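Local coordinates for protein tumour necrosis factor receptor (PDB 3ON9) that probably binds host tumour necrosis factor and CC and CXC chemokines outside the cell, this chain being its chemokine-sequestering SECRET domain, at residues F6-V11 with F67-K72. Residues are numbered along the deposited sequence; the frame is centred on the assembly and turned at random.
Sequences FNSIDV and FFTNDK
V11 and F67 form an antiparallel hydrogen-bonded pair where two neighbouring strands of the SECRET beta-sandwich, 8-16 and 62-69, run side by side. Strand 8-16 is the middle strand of its five-stranded sheet, with 122-130 on its other edge. V11 N gives its hydrogen to F67 O at 2.8 Å, and F67 N returns one to V11 O at 2.9 Å. D10 and F68 are the next pair, non-hydrogen-bonded. V11 and F67 share the face toward the second sheet; V11 CG1 lies 4.3 Å from ring atom F67 CD2, and I33, I40 and L42 also pack on F67.

At T69 the ladder changes character. T69 N still bonds to I9 O, but I9 N goes to the side-chain oxygen T69 OG1, at 3.0 Å and nearly straight (170°). A chi1 of 68° turns OG1 to where I9 N can reach it and sets CG2 anti to the carbonyl carbon. OG1 also donates to N70 O, from above that carbonyl plane. The I9 and T69 side chains cross obliquely, with T69 CG2 3.7 Å from I9 CB.

Beyond this point water takes part. Water 2 joins S8 OG to T69 O. Water 1 accepts from N7 ND2 and makes a weak bond to K72 O. D71 CA makes a CA-H...O contact to N7 O (3.2 Å). On the side of strand 8-16 facing strand 122-130, N7 and S8 both face A130 in a classic beta bulge, and N7 OD1 bonds to T132 N. The T69 hydroxyl thus acts as a surrogate main-chain acceptor, taking the N-H of the buried residue I9 where regular backbone pairing stops, while 70-72 stays alongside N7 and S8.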
loop_
_atom_site.group_PDB
_atom_site.type_symbol
_atom_site.label_atom_id
_atom_site.label_comp_id
_atom_site.label_asym_id
_atom_site.label_seq_id
_atom_site.Cartn_x
_atom_site.Cartn_y
_atom_site.Cartn_z
ATOM N N PHE A 6 -6.155 -16.335 1.480
ATOM C CA PHE A 6 -5.985 -15.325 0.436
ATOM C C PHE A 6 -4.868 -15.704 -0.533
ATOM O O PHE A 6 -3.886 -16.338 -0.139
ATOM C CB PHE A 6 -5.769 -13.926 1.035
ATOM C CG PHE A 6 -4.493 -13.774 1.842
ATOM C CD1 PHE A 6 -3.295 -13.445 1.220
ATOM C CD2 PHE A 6 -4.509 -13.913 3.223
ATOM C CE1 PHE A 6 -2.119 -13.285 1.959
ATOM C CE2 PHE A 6 -3.343 -13.755 3.963
ATOM C CZ PHE A 6 -2.149 -13.430 3.328
ATOM N N ASN A 7 -5.043 -15.353 -1.803
ATOM C CA ASN A 7 -3.996 -15.534 -2.804
ATOM C C ASN A 7 -3.622 -14.215 -3.465
ATOM O O ASN A 7 -2.880 -14.196 -4.438
ATOM C CB ASN A 7 -4.391 -16.573 -3.872
ATOM C CG ASN A 7 -5.728 -16.274 -4.526
ATOM O OD1 ASN A 7 -6.384 -15.302 -4.191
ATOM N ND2 ASN A 7 -6.132 -17.116 -5.469
ATOM N N SER A 8 -4.154 -13.118 -2.928
ATOM C CA SER A 8 -3.959 -11.804 -3.529
ATOM C C SER A 8 -3.774 -10.756 -2.443
ATOM O O SER A 8 -4.543 -10.726 -1.487
ATOM C CB SER A 8 -5.194 -11.432 -4.355
ATOM O OG SER A 8 -5.112 -10.100 -4.836
ATOM N N ILE A 9 -2.759 -9.904 -2.586
ATOM C CA ILE A 9 -2.593 -8.758 -1.694
ATOM C C ILE A 9 -2.484 -7.502 -2.541
ATOM O O ILE A 9 -1.722 -7.458 -3.512
ATOM C CB ILE A 9 -1.333 -8.842 -0.787
ATOM C CG1 ILE A 9 -1.205 -10.214 -0.132
ATOM C CG2 ILE A 9 -1.398 -7.774 0.307
ATOM C CD1 ILE A 9 0.064 -10.371 0.715
ATOM N N ASP A 10 -3.255 -6.492 -2.150
ATOM C CA ASP A 10 -3.321 -5.210 -2.823
ATOM C C ASP A 10 -2.992 -4.173 -1.763
ATOM O O ASP A 10 -3.555 -4.196 -0.672
ATOM C CB ASP A 10 -4.742 -5.019 -3.385
ATOM C CG ASP A 10 -5.099 -3.564 -3.630
ATOM O OD1 ASP A 10 -4.786 -3.059 -4.724
ATOM O OD2 ASP A 10 -5.714 -2.947 -2.728
ATOM N N VAL A 11 -2.028 -3.307 -2.058
ATOM C CA VAL A 11 -1.687 -2.212 -1.170
ATOM C C VAL A 11 -1.863 -0.922 -1.955
ATOM O O VAL A 11 -1.309 -0.782 -3.039
ATOM C CB VAL A 11 -0.231 -2.340 -0.653
ATOM C CG1 VAL A 11 0.122 -1.146 0.229
ATOM C CG2 VAL A 11 -0.055 -3.641 0.116
ATOM N N PHE A 67 1.081 -1.240 -4.547
ATOM C CA PHE A 67 1.814 -2.454 -4.912
ATOM C C PHE A 67 0.802 -3.597 -4.937
ATOM O O PHE A 67 -0.148 -3.592 -4.162
ATOM C CB PHE A 67 2.869 -2.813 -3.865
ATOM C CG PHE A 67 3.794 -1.690 -3.471
ATOM C CD1 PHE A 67 5.101 -1.659 -3.948
ATOM C CD2 PHE A 67 3.381 -0.708 -2.576
ATOM C CE1 PHE A 67 5.972 -0.653 -3.575
ATOM C CE2 PHE A 67 4.237 0.303 -2.187
ATOM C CZ PHE A 67 5.542 0.335 -2.694
ATOM N N PHE A 68 1.002 -4.593 -5.795
ATOM C CA PHE A 68 0.104 -5.739 -5.781
ATOM C C PHE A 68 0.817 -7.020 -6.167
ATOM O O PHE A 68 1.883 -6.995 -6.782
ATOM C CB PHE A 68 -1.098 -5.505 -6.703
ATOM C CG PHE A 68 -0.717 -5.281 -8.134
ATOM C CD1 PHE A 68 -0.678 -6.340 -9.030
ATOM C CD2 PHE A 68 -0.381 -4.018 -8.577
ATOM C CE1 PHE A 68 -0.317 -6.132 -10.360
ATOM C CE2 PHE A 68 -0.025 -3.797 -9.897
ATOM C CZ PHE A 68 0.013 -4.862 -10.791
ATOM N N THR A 69 0.218 -8.141 -5.791
ATOM C CA THR A 69 0.833 -9.439 -5.998
ATOM C C THR A 69 0.256 -10.177 -7.181
ATOM O O THR A 69 -0.818 -9.870 -7.683
ATOM C CB THR A 69 0.595 -10.367 -4.785
ATOM O OG1 THR A 69 -0.804 -10.694 -4.702
ATOM C CG2 THR A 69 1.029 -9.704 -3.508
ATOM N N ASN A 70 0.997 -11.187 -7.601
ATOM C CA ASN A 70 0.447 -12.268 -8.384
ATOM C C ASN A 70 -0.715 -12.870 -7.599
ATOM O O ASN A 70 -0.678 -12.905 -6.372
ATOM C CB ASN A 70 1.543 -13.309 -8.591
ATOM C CG ASN A 70 1.026 -14.586 -9.219
ATOM O OD1 ASN A 70 0.286 -14.551 -10.203
ATOM N ND2 ASN A 70 1.421 -15.723 -8.660
ATOM N N ASP A 71 -1.752 -13.330 -8.287
ATOM C CA ASP A 71 -2.895 -13.886 -7.579
ATOM C C ASP A 71 -3.103 -15.386 -7.774
ATOM O O ASP A 71 -4.211 -15.882 -7.593
ATOM C CB ASP A 71 -4.172 -13.098 -7.912
ATOM C CG ASP A 71 -4.468 -13.057 -9.401
ATOM O OD1 ASP A 71 -5.425 -12.355 -9.792
ATOM O OD2 ASP A 71 -3.744 -13.718 -10.183
ATOM N N LYS A 72 -2.037 -16.113 -8.106
ATOM C CA LYS A 72 -2.149 -17.548 -8.392
ATOM C C LYS A 72 -1.732 -18.484 -7.253
ATOM O O LYS A 72 -2.023 -19.681 -7.296
ATOM C CB LYS A 72 -1.386 -17.906 -9.673
ATOM C CG LYS A 72 -1.820 -17.108 -10.897
ATOM C CD LYS A 72 -3.324 -17.191 -11.119
ATOM C CE LYS A 72 -3.813 -16.096 -12.068
ATOM N NZ LYS A 72 -5.285 -15.856 -11.954
HETATM O O HOH W 1 -5.013 -19.426 -6.836
HETATM O O HOH W 2 -3.415 -9.691 -6.800
#